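Local atomic coordinates of Adenylate/guanylate cyclase/hydrolase, alpha/beta fold family (Ruegeria pomeroyi, PDB entry 3MR7), a protein that probably acts as an adenylate cyclase, this chain being the nucleotide cyclase catalytic domain of a longer polypeptide. Residues L30-Q33 with K34-R38; A120-L123 with E124-S127. All coordinates share one frame; numbering follows the deposited sequence.

Contact 1 (L30-Q33 with K34-R38); sequences LNRQ and KLYRR
Y36 lies alongside R32, one helical turn later, and the two side chains point the same way along the surface of helix 27-47. Followed outward, the tyrosine first meets backbone: its CB is 3.8 Å from the carbonyl O of Q33, and its CG is 3.8 Å from the O of R32. With CG beside its own backbone N (chi1 -70°), the ring is directed back along the preceding turn, where CE2 approaches CD of R32 at 3.7 Å. R32 CD meets the ring obliquely, a van der Waals contact of a methylene with the aromatic ring and not a stack. At the tip, Y36 OH reaches CD of R32 at 3.4 Å and sits in the plane of the guanidinium, at its edge. The guanidinium and phenol planes stand 77° apart. OH and R32 NE are 3.9 Å from each other, and what joins them is a common acceptor: OE2 of E85 takes a hydrogen bond from Y36 OH and a salt bridge from R32 NE. M81 and R84 of helix 67-84 also pack on the tyrosine.

The turn beneath is regular alpha helix, as Y36 N to R32 O at 2.9 Å and R37 N to Q33 O at 2.9 Å (N-H...O 173°) attest. K34 and N31 run side by side, with K34 CD 4.0 Å from OD1 of N31. R37 pairs with D42, while R38 bridges to E23 of the second subunit, so this stretch of helix also belongs to the dimer interface. Chemically, one carboxylate oxygen engaged by both a guanidinium N-H and a phenol hydroxyl is consistent with an ionised E85, whose charge would restrain R32 and Y36 together.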
# COMPACT_ATOMS: atom_id res chain seq x y z
N LEU A 30 -13.12 -12.70 -3.57
CA LEU A 30 -11.99 -13.56 -3.24
C LEU A 30 -11.89 -14.79 -4.15
O LEU A 30 -10.80 -15.29 -4.40
CB LEU A 30 -12.05 -13.99 -1.77
CG LEU A 30 -12.15 -12.88 -0.72
CD1 LEU A 30 -12.37 -13.51 0.63
CD2 LEU A 30 -10.90 -12.01 -0.70
N ASN A 31 -13.03 -15.26 -4.65
CA ASN A 31 -13.04 -16.36 -5.61
C ASN A 31 -12.60 -15.96 -7.01
O ASN A 31 -11.99 -16.75 -7.73
CB ASN A 31 -14.41 -17.01 -5.70
CG ASN A 31 -14.74 -17.79 -4.48
OD1 ASN A 31 -13.87 -18.16 -3.69
ND2 ASN A 31 -16.03 -18.06 -4.29
N ARG A 32 -12.96 -14.74 -7.41
CA ARG A 32 -12.48 -14.21 -8.67
C ARG A 32 -10.96 -14.19 -8.65
O ARG A 32 -10.32 -14.69 -9.57
CB ARG A 32 -13.02 -12.80 -8.91
CG ARG A 32 -13.99 -12.67 -10.07
CD ARG A 32 -13.63 -11.49 -10.98
NE ARG A 32 -14.11 -10.12 -10.68
CZ ARG A 32 -14.96 -9.73 -9.73
NH1 ARG A 32 -15.27 -8.44 -9.62
NH2 ARG A 32 -15.50 -10.60 -8.89
N GLN A 33 -10.36 -13.63 -7.60
CA GLN A 33 -8.91 -13.50 -7.58
C GLN A 33 -8.26 -14.88 -7.56
O GLN A 33 -7.24 -15.09 -8.22
CB GLN A 33 -8.39 -12.58 -6.46
CG GLN A 33 -7.74 -13.27 -5.29
CD GLN A 33 -6.28 -13.64 -5.52
OE1 GLN A 33 -5.70 -14.38 -4.73
NE2 GLN A 33 -5.69 -13.14 -6.60
N LYS A 34 -8.86 -15.82 -6.85
CA LYS A 34 -8.36 -17.18 -6.90
C LYS A 34 -8.33 -17.67 -8.36
O LYS A 34 -7.36 -18.30 -8.79
CB LYS A 34 -9.21 -18.10 -6.04
CG LYS A 34 -8.86 -18.11 -4.57
CD LYS A 34 -9.95 -18.89 -3.84
CE LYS A 34 -9.43 -19.54 -2.57
NZ LYS A 34 -9.78 -21.01 -2.56
N LEU A 35 -9.38 -17.36 -9.11
CA LEU A 35 -9.45 -17.68 -10.53
C LEU A 35 -8.36 -17.05 -11.37
O LEU A 35 -7.72 -17.72 -12.16
CB LEU A 35 -10.77 -17.24 -11.14
CG LEU A 35 -10.76 -17.62 -12.61
CD1 LEU A 35 -10.55 -19.12 -12.71
CD2 LEU A 35 -12.03 -17.20 -13.27
N TYR A 36 -8.17 -15.74 -11.22
CA TYR A 36 -7.16 -15.00 -11.99
C TYR A 36 -5.76 -15.52 -11.69
O TYR A 36 -4.96 -15.74 -12.61
CB TYR A 36 -7.23 -13.49 -11.72
CG TYR A 36 -8.45 -12.78 -12.28
CD1 TYR A 36 -9.04 -13.19 -13.47
CD2 TYR A 36 -8.99 -11.70 -11.62
CE1 TYR A 36 -10.14 -12.52 -13.98
CE2 TYR A 36 -10.09 -11.04 -12.11
CZ TYR A 36 -10.66 -11.43 -13.29
OH TYR A 36 -11.75 -10.73 -13.75
N ARG A 37 -5.47 -15.71 -10.41
CA ARG A 37 -4.20 -16.32 -10.04
C ARG A 37 -3.97 -17.59 -10.84
O ARG A 37 -2.86 -17.87 -11.27
CB ARG A 37 -4.16 -16.63 -8.55
CG ARG A 37 -3.07 -17.60 -8.17
CD ARG A 37 -1.71 -16.94 -8.11
NE ARG A 37 -1.18 -16.99 -6.76
CZ ARG A 37 -0.23 -17.81 -6.36
NH1 ARG A 37 0.33 -18.64 -7.22
NH2 ARG A 37 0.17 -17.79 -5.10
N ARG A 38 -5.03 -18.36 -11.06
CA ARG A 38 -4.84 -19.67 -11.66
C ARG A 38 -4.82 -19.61 -13.16
O ARG A 38 -4.05 -20.31 -13.81
CB ARG A 38 -5.91 -20.64 -11.19
CG ARG A 38 -5.48 -21.42 -10.00
CD ARG A 38 -6.69 -21.91 -9.22
NE ARG A 38 -6.57 -21.40 -7.86
CZ ARG A 38 -6.02 -22.08 -6.88
NH1 ARG A 38 -5.57 -23.31 -7.12
NH2 ARG A 38 -5.92 -21.55 -5.68

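Contact 2 (A120-L123 with E124-S127); sequences AARL and EAIS
R122 lays its guanidinium over the CG2 methyl of I126, the two side chains crossing at about a right angle. The methyl sits 3.3 Å above the guanidinium plane, displaced toward its rim, and CG2 is 3.6 Å from NH2 of R122. CG of R122 extends anti to the backbone N (chi1 -170°) and the chain then bends at chi2 (52°), which carries the head forward along the helix; NH1 also approaches CB of A125, at 4.1 Å. The NH2 that rests near this methyl is also bonded outside the chain: it donates to the carbonyl O of I126 of the second subunit, and R122 of that subunit returns the same bond to I126 here.

Both segments belong to the last turns of helix 115-126, in the class III nucleotide cyclase domain, where the helix precedes strand 132-135. By analogy with relatives, R122 probably holds the position of the transition-state arginine. I126 N still bonds R122 O at 3.0 Å, and S127 N reaches L123 O at 2.9 Å with a more bent N-H...O angle of 130°, at the first residue to leave helical geometry.

On another side of I126, its CD1 meets CD1 of L123 at 4.1 Å, the pair running side by side. With an alanine in place of I126, CG2 and CD1 are gone; the guanidinium, even if NH2 keeps its bond to the second subunit, would probably lose the support on that face, and L123 CD1 its apolar partner.

E124 turns elsewhere: CB lies 3.3 Å from A121 O, and its OE2 forms a salt bridge with R97.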
# COMPACT_ATOMS: atom_id res chain seq x y z
N ALA A 120 11.90 -4.74 -4.31
CA ALA A 120 10.85 -5.17 -5.22
C ALA A 120 9.51 -5.08 -4.51
O ALA A 120 8.50 -4.62 -5.06
CB ALA A 120 11.08 -6.57 -5.72
N ALA A 121 9.53 -5.52 -3.25
CA ALA A 121 8.35 -5.55 -2.39
C ALA A 121 7.80 -4.16 -2.16
O ALA A 121 6.59 -3.94 -2.22
CB ALA A 121 8.73 -6.17 -1.07
N ARG A 122 8.70 -3.23 -1.86
CA ARG A 122 8.33 -1.84 -1.64
C ARG A 122 7.73 -1.21 -2.91
O ARG A 122 6.74 -0.49 -2.85
CB ARG A 122 9.54 -1.05 -1.15
CG ARG A 122 9.21 0.34 -0.68
CD ARG A 122 8.09 0.29 0.32
NE ARG A 122 7.66 1.65 0.53
CZ ARG A 122 6.61 2.03 1.23
NH1 ARG A 122 5.81 1.14 1.81
NH2 ARG A 122 6.36 3.34 1.33
N LEU A 123 8.33 -1.52 -4.05
CA LEU A 123 7.81 -1.03 -5.32
C LEU A 123 6.38 -1.48 -5.53
O LEU A 123 5.54 -0.70 -5.97
CB LEU A 123 8.71 -1.46 -6.47
CG LEU A 123 9.75 -0.41 -6.93
CD1 LEU A 123 10.14 0.52 -5.79
CD2 LEU A 123 10.99 -1.05 -7.56
N GLU A 124 6.09 -2.73 -5.18
CA GLU A 124 4.74 -3.25 -5.26
C GLU A 124 3.83 -2.39 -4.38
O GLU A 124 2.80 -1.91 -4.79
CB GLU A 124 4.74 -4.73 -4.83
CG GLU A 124 3.35 -5.34 -4.56
CD GLU A 124 2.76 -4.93 -3.20
OE1 GLU A 124 3.31 -5.31 -2.13
OE2 GLU A 124 1.73 -4.22 -3.21
N ALA A 125 4.25 -2.14 -3.16
CA ALA A 125 3.40 -1.47 -2.20
C ALA A 125 3.07 -0.03 -2.58
O ALA A 125 1.98 0.45 -2.32
CB ALA A 125 4.04 -1.52 -0.83
N ILE A 126 4.00 0.69 -3.19
CA ILE A 126 3.70 2.06 -3.57
C ILE A 126 3.13 2.16 -4.98
O ILE A 126 2.62 3.20 -5.34
CB ILE A 126 4.94 2.93 -3.53
CG1 ILE A 126 5.82 2.54 -4.72
CG2 ILE A 126 5.61 2.86 -2.11
CD1 ILE A 126 7.17 3.10 -4.72
N SER A 127 3.22 1.09 -5.76
CA SER A 127 2.68 1.10 -7.11
C SER A 127 1.21 1.44 -7.12
O SER A 127 0.48 1.05 -6.22
CB SER A 127 2.85 -0.28 -7.75
OG SER A 127 2.15 -0.33 -8.98

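Contact 1 comes from helix 27-47 and contact 2 from helix 115-126 of the same cyclase domain. Their centres are about 21 Å apart and their nearest atoms about 12 Å apart, so neither touches the other. Contact 2 is the deeper, its centre about 7 Å from the centre of the chain, against about 16 Å for contact 1. Each nevertheless reaches the second subunit: contact 1 by a charged pair, contact 2 by reciprocal arginine-to-carbonyl bonds. Class III cyclases generally form their catalytic sites between subunits. By that analogy contact 2 is probably the one nearer the chemistry, since its E124 lies against D14, where relatives have a metal-binding aspartate.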